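Local coordinates for adenylosuccinate lyase (Francisella tularensis subsp. tularensis SCHU S4, PDB 4EEI) that cleaves adenylosuccinate to AMP and fumarate by beta-elimination, and probably splits the related succinylaminoimidazole-carboxamide ribotide (SAICAR) of the IMP pathway in the same way, at the interface of chains A and B. Coordinates in Å, arbitrary orientation; residue numbers count along the deposited sequence, not the author numbering. Chains: chain A/B, Adenylosuccinate lyase.

Contact 1: the interface of chains A and B. Residues chain A 146, 355, 417-418, 420-421; chain B 186-191.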
ATOM      1  N   GLU A 146      -6.825 -27.379 -21.871  1.00 27.05           N
ATOM      2  CA  GLU A 146      -6.268 -28.684 -22.203  1.00 29.70           C
ATOM      3  C   GLU A 146      -6.014 -29.494 -20.940  1.00 27.15           C
ATOM      4  O   GLU A 146      -5.808 -28.932 -19.867  1.00 26.71           O
ATOM      5  CB  GLU A 146      -4.964 -28.530 -22.986  1.00 28.88           C
ATOM      6  CG  GLU A 146      -5.143 -28.065 -24.421  1.00 31.85           C
ATOM      7  CD  GLU A 146      -3.833 -28.015 -25.182  1.00 37.31           C
ATOM      8  OE1 GLU A 146      -2.776 -28.261 -24.565  1.00 34.60           O
ATOM      9  OE2 GLU A 146      -3.860 -27.731 -26.395  1.00 40.55           O
ATOM     10  N   PHE A 355      -5.472 -30.507 -31.275  1.00 45.66           N
ATOM     11  CA  PHE A 355      -4.526 -31.612 -31.362  1.00 45.26           C
ATOM     12  C   PHE A 355      -4.464 -32.147 -32.794  1.00 45.38           C
ATOM     13  O   PHE A 355      -3.393 -32.220 -33.402  1.00 45.14           O
ATOM     14  CB  PHE A 355      -4.896 -32.743 -30.392  1.00 42.39           C
ATOM     15  CG  PHE A 355      -4.093 -34.004 -30.603  1.00 43.98           C
ATOM     16  CD1 PHE A 355      -2.839 -34.148 -30.026  1.00 40.12           C
ATOM     17  CD2 PHE A 355      -4.586 -35.036 -31.393  1.00 46.43           C
ATOM     18  CE1 PHE A 355      -2.095 -35.299 -30.229  1.00 42.76           C
ATOM     19  CE2 PHE A 355      -3.844 -36.187 -31.597  1.00 47.31           C
ATOM     20  CZ  PHE A 355      -2.598 -36.316 -31.011  1.00 47.94           C
ATOM     21  N   THR A 417      -0.655 -38.418 -24.187  1.00 41.30           N
ATOM     22  CA  THR A 417      -0.427 -37.177 -24.922  1.00 41.09           C
ATOM     23  C   THR A 417      -0.170 -35.974 -24.013  1.00 37.84           C
ATOM     24  O   THR A 417       0.783 -35.208 -24.221  1.00 36.27           O
ATOM     25  CB  THR A 417      -1.629 -36.849 -25.823  1.00 40.90           C
ATOM     26  OG1 THR A 417      -1.903 -37.964 -26.684  1.00 38.43           O
ATOM     27  CG2 THR A 417      -1.346 -35.611 -26.656  1.00 41.09           C
ATOM     28  N   TYR A 418      -1.023 -35.788 -23.013  1.00 34.64           N
ATOM     29  CA  TYR A 418      -0.969 -34.551 -22.239  1.00 36.50           C
ATOM     30  C   TYR A 418      -0.110 -34.623 -20.977  1.00 34.73           C
ATOM     31  O   TYR A 418       0.093 -33.620 -20.303  1.00 34.42           O
ATOM     32  CB  TYR A 418      -2.382 -34.054 -21.939  1.00 35.49           C
ATOM     33  CG  TYR A 418      -3.102 -33.622 -23.192  1.00 35.21           C
ATOM     34  CD1 TYR A 418      -2.886 -32.365 -23.731  1.00 30.67           C
ATOM     35  CD2 TYR A 418      -3.980 -34.478 -23.841  1.00 36.52           C
ATOM     36  CE1 TYR A 418      -3.530 -31.963 -24.878  1.00 34.97           C
ATOM     37  CE2 TYR A 418      -4.633 -34.086 -24.997  1.00 37.46           C
ATOM     38  CZ  TYR A 418      -4.401 -32.823 -25.506  1.00 36.68           C
ATOM     39  OH  TYR A 418      -5.045 -32.420 -26.647  1.00 36.31           O
ATOM     40  N   LYS A 420       2.945 -36.232 -21.316  1.00 39.51           N
ATOM     41  CA  LYS A 420       4.145 -36.712 -21.997  1.00 42.53           C
ATOM     42  C   LYS A 420       5.447 -36.278 -21.316  1.00 33.36           C
ATOM     43  O   LYS A 420       6.377 -37.072 -21.181  1.00 35.13           O
ATOM     44  CB  LYS A 420       4.126 -36.209 -23.447  1.00 46.06           C
ATOM     45  CG  LYS A 420       5.298 -36.658 -24.306  1.00 52.15           C
ATOM     46  CD  LYS A 420       5.326 -35.895 -25.640  1.00 54.15           C
ATOM     47  CE  LYS A 420       5.518 -34.384 -25.428  1.00 50.72           C
ATOM     48  NZ  LYS A 420       5.279 -33.575 -26.662  1.00 46.37           N
ATOM     49  N   GLU A 421       5.508 -35.025 -20.882  1.00 31.77           N
ATOM     50  CA  GLU A 421       6.752 -34.474 -20.351  1.00 37.02           C
ATOM     51  C   GLU A 421       6.768 -34.344 -18.834  1.00 36.84           C
ATOM     52  O   GLU A 421       7.661 -33.700 -18.280  1.00 35.32           O
ATOM     53  CB  GLU A 421       7.042 -33.102 -20.979  1.00 33.53           C
ATOM     54  CG  GLU A 421       7.322 -33.138 -22.486  1.00 35.82           C
ATOM     55  CD  GLU A 421       8.717 -33.652 -22.823  1.00 42.35           C
ATOM     56  OE1 GLU A 421       9.452 -34.069 -21.903  1.00 47.62           O
ATOM     57  OE2 GLU A 421       9.081 -33.633 -24.015  1.00 42.61           O
TER
ATOM     58  N   ASN B 186       1.828 -28.024 -20.444  1.00 28.26           N
ATOM     59  CA  ASN B 186       1.604 -29.469 -20.554  1.00 30.21           C
ATOM     60  C   ASN B 186       2.249 -30.145 -21.773  1.00 32.78           C
ATOM     61  O   ASN B 186       2.143 -31.366 -21.927  1.00 31.71           O
ATOM     62  CB  ASN B 186       0.100 -29.758 -20.577  1.00 29.87           C
ATOM     63  CG  ASN B 186      -0.621 -28.973 -21.659  1.00 33.06           C
ATOM     64  OD1 ASN B 186      -0.220 -27.851 -21.995  1.00 33.45           O
ATOM     65  ND2 ASN B 186      -1.696 -29.549 -22.204  1.00 30.25           N
ATOM     66  N   TYR B 187       2.873 -29.355 -22.651  1.00 29.01           N
ATOM     67  CA  TYR B 187       3.662 -29.896 -23.766  1.00 28.07           C
ATOM     68  C   TYR B 187       2.898 -30.877 -24.657  1.00 32.05           C
ATOM     69  O   TYR B 187       3.358 -31.992 -24.896  1.00 32.72           O
ATOM     70  CB  TYR B 187       4.938 -30.567 -23.239  1.00 28.79           C
ATOM     71  CG  TYR B 187       5.797 -29.629 -22.431  1.00 29.61           C
ATOM     72  CD1 TYR B 187       5.603 -29.487 -21.064  1.00 28.88           C
ATOM     73  CD2 TYR B 187       6.784 -28.865 -23.042  1.00 31.16           C
ATOM     74  CE1 TYR B 187       6.383 -28.618 -20.318  1.00 31.60           C
ATOM     75  CE2 TYR B 187       7.565 -27.992 -22.310  1.00 34.36           C
ATOM     76  CZ  TYR B 187       7.364 -27.875 -20.950  1.00 32.76           C
ATOM     77  OH  TYR B 187       8.145 -27.003 -20.226  1.00 34.80           O
ATOM     78  N   CYS B 188       1.737 -30.460 -25.150  1.00 27.83           N
ATOM     79  CA  CYS B 188       0.952 -31.313 -26.025  1.00 33.67           C
ATOM     80  C   CYS B 188       1.690 -31.485 -27.345  1.00 32.22           C
ATOM     81  O   CYS B 188       1.859 -32.601 -27.847  1.00 31.19           O
ATOM     82  CB  CYS B 188      -0.431 -30.703 -26.272  1.00 33.93           C
ATOM     83  SG  CYS B 188      -1.423 -31.624 -27.503  1.00 43.97           S
ATOM     84  N   ILE B 189       2.146 -30.367 -27.900  1.00 31.25           N
ATOM     85  CA  ILE B 189       2.786 -30.383 -29.209  1.00 33.67           C
ATOM     86  C   ILE B 189       4.302 -30.268 -29.067  1.00 34.28           C
ATOM     87  O   ILE B 189       5.054 -31.046 -29.652  1.00 36.01           O
ATOM     88  CB  ILE B 189       2.265 -29.236 -30.079  1.00 33.65           C
ATOM     89  CG1 ILE B 189       0.736 -29.264 -30.146  1.00 37.47           C
ATOM     90  CG2 ILE B 189       2.888 -29.293 -31.461  1.00 31.20           C
ATOM     91  CD1 ILE B 189       0.171 -30.593 -30.601  1.00 44.81           C
ATOM     92  N   LEU B 190       4.738 -29.281 -28.290  1.00 29.85           N
ATOM     93  CA  LEU B 190       6.159 -29.061 -28.045  1.00 33.33           C
ATOM     94  C   LEU B 190       6.742 -30.101 -27.094  1.00 35.94           C
ATOM     95  O   LEU B 190       6.015 -30.747 -26.339  1.00 37.37           O
ATOM     96  CB  LEU B 190       6.383 -27.674 -27.453  1.00 29.17           C
ATOM     97  CG  LEU B 190       5.872 -26.506 -28.283  1.00 30.64           C
ATOM     98  CD1 LEU B 190       6.016 -25.196 -27.512  1.00 32.12           C
ATOM     99  CD2 LEU B 190       6.618 -26.440 -29.602  1.00 32.32           C
ATOM    100  N   THR B 191       8.060 -30.261 -27.145  1.00 35.48           N
ATOM    101  CA  THR B 191       8.764 -31.111 -26.200  1.00 34.63           C
ATOM    102  C   THR B 191       9.664 -30.232 -25.336  1.00 34.52           C
ATOM    103  O   THR B 191       9.922 -29.075 -25.671  1.00 30.77           O
ATOM    104  CB  THR B 191       9.623 -32.151 -26.921  1.00 36.51           C
ATOM    105  OG1 THR B 191      10.709 -31.491 -27.588  1.00 35.40           O
ATOM    106  CG2 THR B 191       8.793 -32.928 -27.939  1.00 38.67           C
TER
HETATM  107  O   HOH W   1       2.250 -34.874 -26.477  1.00 36.80           O
HETATM  108  O   HOH W   2       0.291 -27.843 -24.982  1.00 37.66           O
HETATM  109  O   HOH W   3       3.339 -33.184 -20.270  1.00 47.44           O
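In this member of the fumarase/aspartase (lyase 1) superfamily, whose subunits work as tetramers, a loop of chain B, B:Asn186 to B:Thr191, docks against the end of helix 411-418 of chain A and the residues just after it, with A:Glu146 of strand 143-149 and A:Phe355 of helix 352-363 completing the chain A side. Direct polar contacts come from the amide of B:Asn186 and the amine of A:Lys420. B:Asn186 holds its CG in the crowded position between backbone N and carbonyl carbon (chi1 54°), and its amide ND2 donates an almost straight bond of 2.9 Å (164° at H) to the carboxylate oxygen OE1 of A:Glu146, in the amide plane and on the anti lone pair. The two side chains cross at about a right angle. A:Lys420 leaves its backbone with CG anti to N, then bends at chi3 (62°) so that NZ clasps two carbonyls of the loop: B:Leu190 O at 2.9 Å and B:Tyr187 O at 3.1 Å, each met from above its carbonyl plane. NZ, presumably charged, thus bridges the carbonyls of residues three apart in the loop and probably holds its turn.

Apolar packing centres on B:Cys188, whose SG, anti to the backbone N, lies 3.4 Å from CE1 of A:Tyr418 and meets the ring of A:Phe355 at its edge, in plane. The amide of B:Asn186 runs alongside the A:Tyr418 ring, the planes nearly parallel. Across the loop, the bent chain of A:Glu421 lays its CG 3.6 Å from CB of B:Tyr187.

Waters complete the seam. Water 1 joins the carbonyls A:Thr417 O and B:Cys188 O, water 2 links A:Glu146 OE1 to B:Asn186 OD1 and to the backbone N of B:Cys188, and water 3 spans A:Glu421 N and B:Asn186 O.

Contact 2: the interface of chains A and B. Residues chain A 185, 187, 192, 195, 206-210; chain B 152, 155-156, 159, 425, 428-429.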
ATOM      1  N   GLY A 185      27.752   6.537  15.135  1.00 31.54           N
ATOM      2  CA  GLY A 185      28.612   5.705  14.310  1.00 28.45           C
ATOM      3  C   GLY A 185      30.009   6.286  14.190  1.00 29.38           C
ATOM      4  O   GLY A 185      30.700   6.059  13.192  1.00 30.64           O
ATOM      5  N   TYR A 187      32.511   6.321  16.914  1.00 29.01           N
ATOM      6  CA  TYR A 187      33.545   5.675  17.734  1.00 28.07           C
ATOM      7  C   TYR A 187      34.336   6.638  18.621  1.00 32.05           C
ATOM      8  O   TYR A 187      35.564   6.654  18.586  1.00 32.72           O
ATOM      9  CB  TYR A 187      34.514   4.884  16.844  1.00 28.79           C
ATOM     10  CG  TYR A 187      33.817   3.841  16.009  1.00 29.61           C
ATOM     11  CD1 TYR A 187      33.310   4.155  14.755  1.00 28.88           C
ATOM     12  CD2 TYR A 187      33.642   2.549  16.488  1.00 31.16           C
ATOM     13  CE1 TYR A 187      32.659   3.202  13.989  1.00 31.60           C
ATOM     14  CE2 TYR A 187      32.991   1.590  15.735  1.00 34.36           C
ATOM     15  CZ  TYR A 187      32.505   1.920  14.486  1.00 32.76           C
ATOM     16  OH  TYR A 187      31.857   0.962  13.741  1.00 34.80           O
ATOM     17  N   THR A 192      36.897   0.149  16.598  1.00 30.71           N
ATOM     18  CA  THR A 192      36.360  -0.846  15.685  1.00 30.36           C
ATOM     19  C   THR A 192      36.854  -2.239  16.090  1.00 30.68           C
ATOM     20  O   THR A 192      36.224  -3.251  15.787  1.00 29.34           O
ATOM     21  CB  THR A 192      36.732  -0.530  14.235  1.00 33.70           C
ATOM     22  OG1 THR A 192      38.133  -0.239  14.160  1.00 33.39           O
ATOM     23  CG2 THR A 192      35.947   0.677  13.738  1.00 31.77           C
ATOM     24  N   GLU A 195      34.407  -3.371  18.749  1.00 30.01           N
ATOM     25  CA  GLU A 195      33.177  -3.726  18.061  1.00 29.11           C
ATOM     26  C   GLU A 195      33.272  -5.097  17.392  1.00 28.97           C
ATOM     27  O   GLU A 195      32.327  -5.892  17.443  1.00 24.95           O
ATOM     28  CB  GLU A 195      32.842  -2.647  17.022  1.00 29.68           C
ATOM     29  CG  GLU A 195      31.648  -2.959  16.144  1.00 24.68           C
ATOM     30  CD  GLU A 195      31.361  -1.845  15.146  1.00 26.17           C
ATOM     31  OE1 GLU A 195      32.322  -1.377  14.502  1.00 28.90           O
ATOM     32  OE2 GLU A 195      30.185  -1.440  14.999  1.00 25.87           O
ATOM     33  N   VAL A 206      29.655  -7.147  11.424  1.00 25.10           N
ATOM     34  CA  VAL A 206      29.553  -5.743  11.815  1.00 24.85           C
ATOM     35  C   VAL A 206      28.959  -4.913  10.678  1.00 25.75           C
ATOM     36  O   VAL A 206      29.351  -5.083   9.523  1.00 21.53           O
ATOM     37  CB  VAL A 206      30.960  -5.187  12.133  1.00 28.43           C
ATOM     38  CG1 VAL A 206      30.924  -3.680  12.334  1.00 28.41           C
ATOM     39  CG2 VAL A 206      31.554  -5.872  13.361  1.00 26.86           C
ATOM     40  N   GLU A 207      28.032  -4.013  10.995  1.00 25.77           N
ATOM     41  CA  GLU A 207      27.452  -3.107   9.985  1.00 25.40           C
ATOM     42  C   GLU A 207      28.545  -2.254   9.343  1.00 23.42           C
ATOM     43  O   GLU A 207      29.350  -1.666  10.059  1.00 28.69           O
ATOM     44  CB  GLU A 207      26.417  -2.186  10.647  1.00 26.73           C
ATOM     45  CG  GLU A 207      25.637  -1.334   9.661  1.00 29.01           C
ATOM     46  CD  GLU A 207      24.852  -2.182   8.688  1.00 29.64           C
ATOM     47  OE1 GLU A 207      25.081  -2.069   7.464  1.00 31.03           O
ATOM     48  OE2 GLU A 207      24.003  -2.972   9.150  1.00 28.57           O
ATOM     49  N   GLU A 208      28.586  -2.179   8.010  1.00 24.53           N
ATOM     50  CA  GLU A 208      29.668  -1.445   7.334  1.00 27.08           C
ATOM     51  C   GLU A 208      29.654   0.032   7.701  1.00 27.89           C
ATOM     52  O   GLU A 208      30.682   0.600   8.079  1.00 26.76           O
ATOM     53  CB  GLU A 208      29.600  -1.601   5.810  1.00 28.93           C
ATOM     54  CG  GLU A 208      29.998  -2.973   5.287  1.00 34.62           C
ATOM     55  CD  GLU A 208      28.887  -3.999   5.435  1.00 39.59           C
ATOM     56  OE1 GLU A 208      27.729  -3.600   5.713  1.00 33.75           O
ATOM     57  OE2 GLU A 208      29.179  -5.204   5.272  1.00 45.90           O
ATOM     58  N   VAL A 209      28.489   0.655   7.568  1.00 27.14           N
ATOM     59  CA  VAL A 209      28.306   2.030   8.024  1.00 20.98           C
ATOM     60  C   VAL A 209      27.058   2.097   8.882  1.00 25.29           C
ATOM     61  O   VAL A 209      25.934   2.074   8.379  1.00 23.28           O
ATOM     62  CB  VAL A 209      28.143   3.025   6.864  1.00 22.54           C
ATOM     63  CG1 VAL A 209      27.990   4.446   7.419  1.00 24.98           C
ATOM     64  CG2 VAL A 209      29.332   2.960   5.935  1.00 22.85           C
ATOM     65  N   SER A 210      27.257   2.153  10.190  1.00 23.50           N
ATOM     66  CA  SER A 210      26.142   2.368  11.077  1.00 23.95           C
ATOM     67  C   SER A 210      26.084   3.849  11.375  1.00 26.85           C
ATOM     68  O   SER A 210      27.059   4.591  11.180  1.00 26.09           O
ATOM     69  CB  SER A 210      26.328   1.590  12.382  1.00 23.72           C
ATOM     70  OG  SER A 210      27.608   1.849  12.928  1.00 27.13           O
TER
ATOM     71  N   GLN B 152      30.883  10.482   5.936  1.00 29.27           N
ATOM     72  CA  GLN B 152      30.187   9.272   6.347  1.00 31.55           C
ATOM     73  C   GLN B 152      28.709   9.297   5.953  1.00 26.98           C
ATOM     74  O   GLN B 152      28.064   8.240   5.853  1.00 23.92           O
ATOM     75  CB  GLN B 152      30.344   9.083   7.850  1.00 35.82           C
ATOM     76  CG  GLN B 152      30.132   7.667   8.319  1.00 40.59           C
ATOM     77  CD  GLN B 152      30.664   7.458   9.721  1.00 44.15           C
ATOM     78  OE1 GLN B 152      31.861   7.249   9.917  1.00 46.96           O
ATOM     79  NE2 GLN B 152      29.779   7.532  10.706  1.00 45.65           N
ATOM     80  N   LEU B 155      28.969   8.033   2.460  1.00 22.87           N
ATOM     81  CA  LEU B 155      29.404   6.639   2.507  1.00 23.51           C
ATOM     82  C   LEU B 155      28.252   5.726   2.941  1.00 25.11           C
ATOM     83  O   LEU B 155      28.131   4.594   2.457  1.00 25.30           O
ATOM     84  CB  LEU B 155      30.588   6.467   3.456  1.00 23.47           C
ATOM     85  CG  LEU B 155      31.326   5.129   3.326  1.00 24.93           C
ATOM     86  CD1 LEU B 155      32.111   5.056   2.015  1.00 24.43           C
ATOM     87  CD2 LEU B 155      32.254   4.898   4.524  1.00 24.36           C
ATOM     88  N   GLY B 156      27.419   6.219   3.856  1.00 24.26           N
ATOM     89  CA  GLY B 156      26.242   5.484   4.314  1.00 22.20           C
ATOM     90  C   GLY B 156      25.265   5.190   3.188  1.00 25.89           C
ATOM     91  O   GLY B 156      24.686   4.102   3.113  1.00 22.49           O
ATOM     92  N   VAL B 159      27.044   2.565   0.632  1.00 22.37           N
ATOM     93  CA  VAL B 159      26.983   1.143   0.974  1.00 23.16           C
ATOM     94  C   VAL B 159      25.572   0.575   0.815  1.00 21.01           C
ATOM     95  O   VAL B 159      25.399  -0.617   0.542  1.00 23.20           O
ATOM     96  CB  VAL B 159      27.550   0.838   2.383  1.00 22.35           C
ATOM     97  CG1 VAL B 159      29.030   1.157   2.430  1.00 20.98           C
ATOM     98  CG2 VAL B 159      26.798   1.609   3.465  1.00 18.36           C
ATOM     99  N   VAL B 425      36.379   2.649   8.714  1.00 29.71           N
ATOM    100  CA  VAL B 425      34.996   2.642   8.247  1.00 29.48           C
ATOM    101  C   VAL B 425      34.962   2.680   6.720  1.00 31.99           C
ATOM    102  O   VAL B 425      34.186   1.960   6.095  1.00 29.92           O
ATOM    103  CB  VAL B 425      34.169   3.797   8.839  1.00 29.12           C
ATOM    104  CG1 VAL B 425      32.793   3.873   8.175  1.00 25.39           C
ATOM    105  CG2 VAL B 425      33.999   3.618  10.348  1.00 26.94           C
ATOM    106  N   ARG B 428      36.414  -0.862   5.298  1.00 32.30           N
ATOM    107  CA  ARG B 428      35.486  -1.988   5.338  1.00 34.44           C
ATOM    108  C   ARG B 428      34.295  -1.810   4.399  1.00 30.77           C
ATOM    109  O   ARG B 428      33.652  -2.785   3.998  1.00 31.06           O
ATOM    110  CB  ARG B 428      35.015  -2.243   6.772  1.00 31.54           C
ATOM    111  CG  ARG B 428      34.078  -1.195   7.313  1.00 30.32           C
ATOM    112  CD  ARG B 428      33.828  -1.424   8.795  1.00 29.57           C
ATOM    113  NE  ARG B 428      32.807  -0.520   9.312  1.00 28.00           N
ATOM    114  CZ  ARG B 428      32.589  -0.313  10.606  1.00 31.86           C
ATOM    115  NH1 ARG B 428      33.329  -0.944  11.509  1.00 29.17           N
ATOM    116  NH2 ARG B 428      31.634   0.522  10.993  1.00 27.36           N
ATOM    117  N   SER B 429      34.003  -0.561   4.052  1.00 29.51           N
ATOM    118  CA  SER B 429      32.869  -0.249   3.189  1.00 28.31           C
ATOM    119  C   SER B 429      33.176  -0.383   1.701  1.00 32.31           C
ATOM    120  O   SER B 429      32.278  -0.566   0.876  1.00 28.77           O
ATOM    121  CB  SER B 429      32.380   1.163   3.482  1.00 26.76           C
ATOM    122  OG  SER B 429      31.882   1.234   4.790  1.00 26.47           O
TER
HETATM  123  O   HOH W   4      33.154   6.905  12.091  1.00 39.61           O
HETATM  124  O   HOH W   5      27.303   7.052  10.200  1.00 44.50           O
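The A:Glu207–A:Val209 backbone passes from an extended residue (phi/psi -60/131°) through a helix-like A:Glu208 and back to extended, which presents the carbonyl of A:Glu208 to chain B, while A:Gly185 turns with positive phi. This loop of an adenylosuccinate lyase, of the fumarase/aspartase superfamily, faces helices 151-173 and 422-429 of the partner subunit.

B:Arg428 carries the polar contact. Its CG takes the crowded position between backbone N and carbonyl carbon (chi1 71°), and from there the chain runs extended to NE, delivering a flat guanidinium edge-on. NE donates 2.7 Å to A:Glu208 O, in the carbonyl plane and on a lone pair. At the neighbouring edge, formed by the two terminal nitrogens, NH2 donates to the phenol OH of A:Tyr187 at 2.8 Å, tip to tip, with ring and guanidinium planes steeply inclined. NH1 forms a salt bridge of 3.2 Å with A:Glu195 OE1, approached from above the carboxylate plane. That oxygen also accepts the A:Tyr187 hydroxyl on its syn lone pair, so the phenol is positioned by the acid while it receives the arginine; the carboxylate probably helps to stabilise the cation. CG2 of A:Thr192 lies over one face of the tyrosine ring, near its rim.

Much of the apolar contact is made by A:Val209. Its CG1, anti to the backbone N, rests 3.7 Å from CA of B:Gly156, where the lack of a side chain probably lets the methyl come close to the helix backbone. CG2 lies 3.8 Å from both CD2 of B:Leu155 and CG2 of B:Val159.

B:Gln152 donates from NE2 to A:Gly185 O at 3.0 Å, from above the carbonyl plane; water 4 bridges its OE1 to that same carbonyl, and water 5 connects NE2 with A:Ser210 O.

The centres of contact 1 and contact 2 lie about 56 Å apart, at opposite ends of the long chain A–chain B interface. Its two-fold symmetry repeats each contact with the chains exchanged, so both kinds of contact operate at either end. Tyr187 takes part in both, as B:Tyr187 in contact 1 and A:Tyr187 in contact 2; by symmetry each copy does both, through backbone carbonyl and CB in one and phenol in the other. The stretch around residues 185-192 therefore meets helix 411-418 and the following residues in contact 1, helices 151-173 and 422-429 in contact 2. Such end-clamps plausibly keep the two subunits in register within the tetramer.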